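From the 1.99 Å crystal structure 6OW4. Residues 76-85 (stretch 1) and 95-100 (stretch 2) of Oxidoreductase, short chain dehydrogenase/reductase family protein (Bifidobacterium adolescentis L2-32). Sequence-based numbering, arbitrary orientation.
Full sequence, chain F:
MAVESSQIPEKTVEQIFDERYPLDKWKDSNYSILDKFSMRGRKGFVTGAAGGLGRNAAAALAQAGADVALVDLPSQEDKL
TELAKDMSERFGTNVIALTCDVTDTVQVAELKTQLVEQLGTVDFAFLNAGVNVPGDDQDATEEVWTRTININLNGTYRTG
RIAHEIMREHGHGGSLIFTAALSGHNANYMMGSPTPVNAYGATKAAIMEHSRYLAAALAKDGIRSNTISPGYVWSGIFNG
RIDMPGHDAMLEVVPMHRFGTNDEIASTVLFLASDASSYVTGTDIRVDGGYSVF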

# COMPACT_ATOMS: atom_id res chain seq x y z
N GLN F 76 20.10 25.91 19.37
CA GLN F 76 18.78 25.99 20.05
C GLN F 76 18.93 25.80 21.57
O GLN F 76 17.89 25.77 22.25
CB GLN F 76 17.83 24.94 19.47
CG GLN F 76 17.63 25.05 17.97
CD GLN F 76 16.99 26.35 17.55
OE1 GLN F 76 16.01 26.79 18.14
NE2 GLN F 76 17.55 26.98 16.53
N GLU F 77 20.16 25.71 22.08
CA GLU F 77 20.48 25.37 23.50
C GLU F 77 19.63 26.24 24.45
O GLU F 77 19.05 25.67 25.39
CB GLU F 77 21.97 25.57 23.78
CG GLU F 77 22.35 25.32 25.23
CD GLU F 77 23.84 25.34 25.51
OE1 GLU F 77 24.62 25.08 24.58
OE2 GLU F 77 24.21 25.62 26.67
N ASP F 78 19.59 27.55 24.22
CA ASP F 78 18.87 28.53 25.08
C ASP F 78 17.36 28.24 25.03
O ASP F 78 16.75 28.13 26.12
CB ASP F 78 19.15 29.97 24.65
CG ASP F 78 20.59 30.41 24.84
OD1 ASP F 78 21.28 29.80 25.68
OD2 ASP F 78 21.02 31.34 24.14
N LYS F 79 16.80 28.12 23.83
CA LYS F 79 15.36 27.86 23.59
C LYS F 79 14.97 26.49 24.17
O LYS F 79 13.83 26.36 24.64
CB LYS F 79 15.03 27.95 22.10
CG LYS F 79 13.55 27.89 21.76
CD LYS F 79 13.25 28.19 20.31
CE LYS F 79 11.83 27.83 19.92
NZ LYS F 79 11.55 28.18 18.51
N LEU F 80 15.89 25.52 24.12
CA LEU F 80 15.69 24.15 24.67
C LEU F 80 15.60 24.20 26.20
O LEU F 80 14.61 23.68 26.74
CB LEU F 80 16.84 23.23 24.23
CG LEU F 80 16.81 22.74 22.78
CD1 LEU F 80 18.10 22.01 22.43
CD2 LEU F 80 15.61 21.83 22.53
N THR F 81 16.59 24.81 26.86
CA THR F 81 16.74 24.84 28.34
C THR F 81 15.55 25.56 28.99
O THR F 81 15.16 25.14 30.09
CB THR F 81 18.07 25.48 28.77
OG1 THR F 81 18.29 26.65 27.99
CG2 THR F 81 19.25 24.54 28.60
N GLU F 82 15.01 26.60 28.34
CA GLU F 82 13.85 27.38 28.86
C GLU F 82 12.56 26.60 28.62
O GLU F 82 11.67 26.67 29.49
CB GLU F 82 13.82 28.79 28.27
CG GLU F 82 13.40 28.87 26.81
CD GLU F 82 13.29 30.29 26.28
OE1 GLU F 82 13.94 30.60 25.26
OE2 GLU F 82 12.55 31.09 26.89
N LEU F 83 12.45 25.88 27.50
CA LEU F 83 11.32 24.95 27.21
C LEU F 83 11.36 23.79 28.21
O LEU F 83 10.29 23.44 28.75
CB LEU F 83 11.41 24.43 25.77
CG LEU F 83 10.79 25.32 24.69
CD1 LEU F 83 11.17 24.84 23.30
CD2 LEU F 83 9.27 25.37 24.84
N ALA F 84 12.54 23.21 28.43
CA ALA F 84 12.81 22.12 29.39
C ALA F 84 12.37 22.54 30.80
O ALA F 84 11.79 21.71 31.52
CB ALA F 84 14.27 21.75 29.36
N LYS F 85 12.62 23.80 31.15
CA LYS F 85 12.29 24.39 32.48
C LYS F 85 10.77 24.62 32.60
O LYS F 85 10.20 24.26 33.64
CB LYS F 85 13.06 25.70 32.68
CG LYS F 85 13.05 26.25 34.09
CD LYS F 85 14.09 27.32 34.30
CE LYS F 85 14.05 27.91 35.70
NZ LYS F 85 12.90 28.84 35.86
N VAL F 95 12.15 17.11 32.74
CA VAL F 95 12.30 17.49 31.31
C VAL F 95 13.62 18.26 31.17
O VAL F 95 13.66 19.44 31.58
CB VAL F 95 11.10 18.32 30.81
CG1 VAL F 95 11.18 18.59 29.32
CG2 VAL F 95 9.77 17.65 31.16
N ILE F 96 14.66 17.61 30.64
CA ILE F 96 16.03 18.17 30.47
C ILE F 96 16.21 18.61 29.01
O ILE F 96 15.31 18.34 28.19
CB ILE F 96 17.11 17.16 30.91
CG1 ILE F 96 17.22 15.97 29.94
CG2 ILE F 96 16.85 16.69 32.34
CD1 ILE F 96 18.48 15.15 30.13
N ALA F 97 17.34 19.26 28.72
CA ALA F 97 17.74 19.72 27.37
C ALA F 97 19.12 19.15 27.03
O ALA F 97 20.05 19.30 27.85
CB ALA F 97 17.74 21.23 27.32
N LEU F 98 19.24 18.51 25.86
CA LEU F 98 20.52 17.95 25.33
C LEU F 98 20.63 18.31 23.84
O LEU F 98 19.79 17.85 23.06
CB LEU F 98 20.52 16.43 25.53
CG LEU F 98 20.58 15.95 26.97
CD1 LEU F 98 20.31 14.46 27.06
CD2 LEU F 98 21.92 16.28 27.61
N THR F 99 21.64 19.10 23.48
CA THR F 99 21.96 19.47 22.08
C THR F 99 22.71 18.32 21.41
O THR F 99 23.57 17.72 22.08
CB THR F 99 22.75 20.78 22.02
OG1 THR F 99 23.94 20.62 22.80
CG2 THR F 99 21.97 21.97 22.51
N CYS F 100 22.39 18.03 20.15
CA CYS F 100 23.10 17.02 19.31
C CYS F 100 22.75 17.22 17.83
O CYS F 100 21.59 16.98 17.45
CB CYS F 100 22.74 15.60 19.74
SG CYS F 100 23.35 14.33 18.60

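Residues 77-85 form a helix, stitched by bonds such as Ala-84 N to Leu-80 O (2.7 Å), and it packs nearly antiparallel, at 161°, against a weakly bonded strand at about 96-99. The axes approach to 7.0 Å, close for a helix on a strand, and the CA atoms of Thr-81 and Ala-97 lie 5.3 Å apart. No hydrogen bond joins the two stretches; a modest 327 Å² of buried surface reflects van der Waals packing. Where the backbones draw together, Ala-84 O and Val-95 O come within 2.9 Å, a pairing of two acceptors that cannot itself be attractive.

Small side chains permit this proximity. Ala-84 and Ala-97 point toward each other's stretch, their CB atoms 4.1 Å apart, and Ala-84 CB also rests 3.7 Å from Ile-96 C, against the strand backbone itself. Leu-80, one helical turn before Ala-84, extends the apolar patch: its CB meets Ala-97 CB at 3.8 Å, and its CD1 reaches Thr-99 CG2 at 3.9 Å. Alternation along the second stretch turns Val-95, Ala-97 and Thr-99 toward the helix and Ile-96 and Leu-98 away. Thr-99 offers its methyl, CG2, also 3.8 Å from Glu-77 CB; thus the aliphatic base of an exposed glutamate contributes to the contact. Thr-81 likewise places CG2 3.9 Å from Ala-97 CB, while its hydroxyl lies near carbonyls of its own helix.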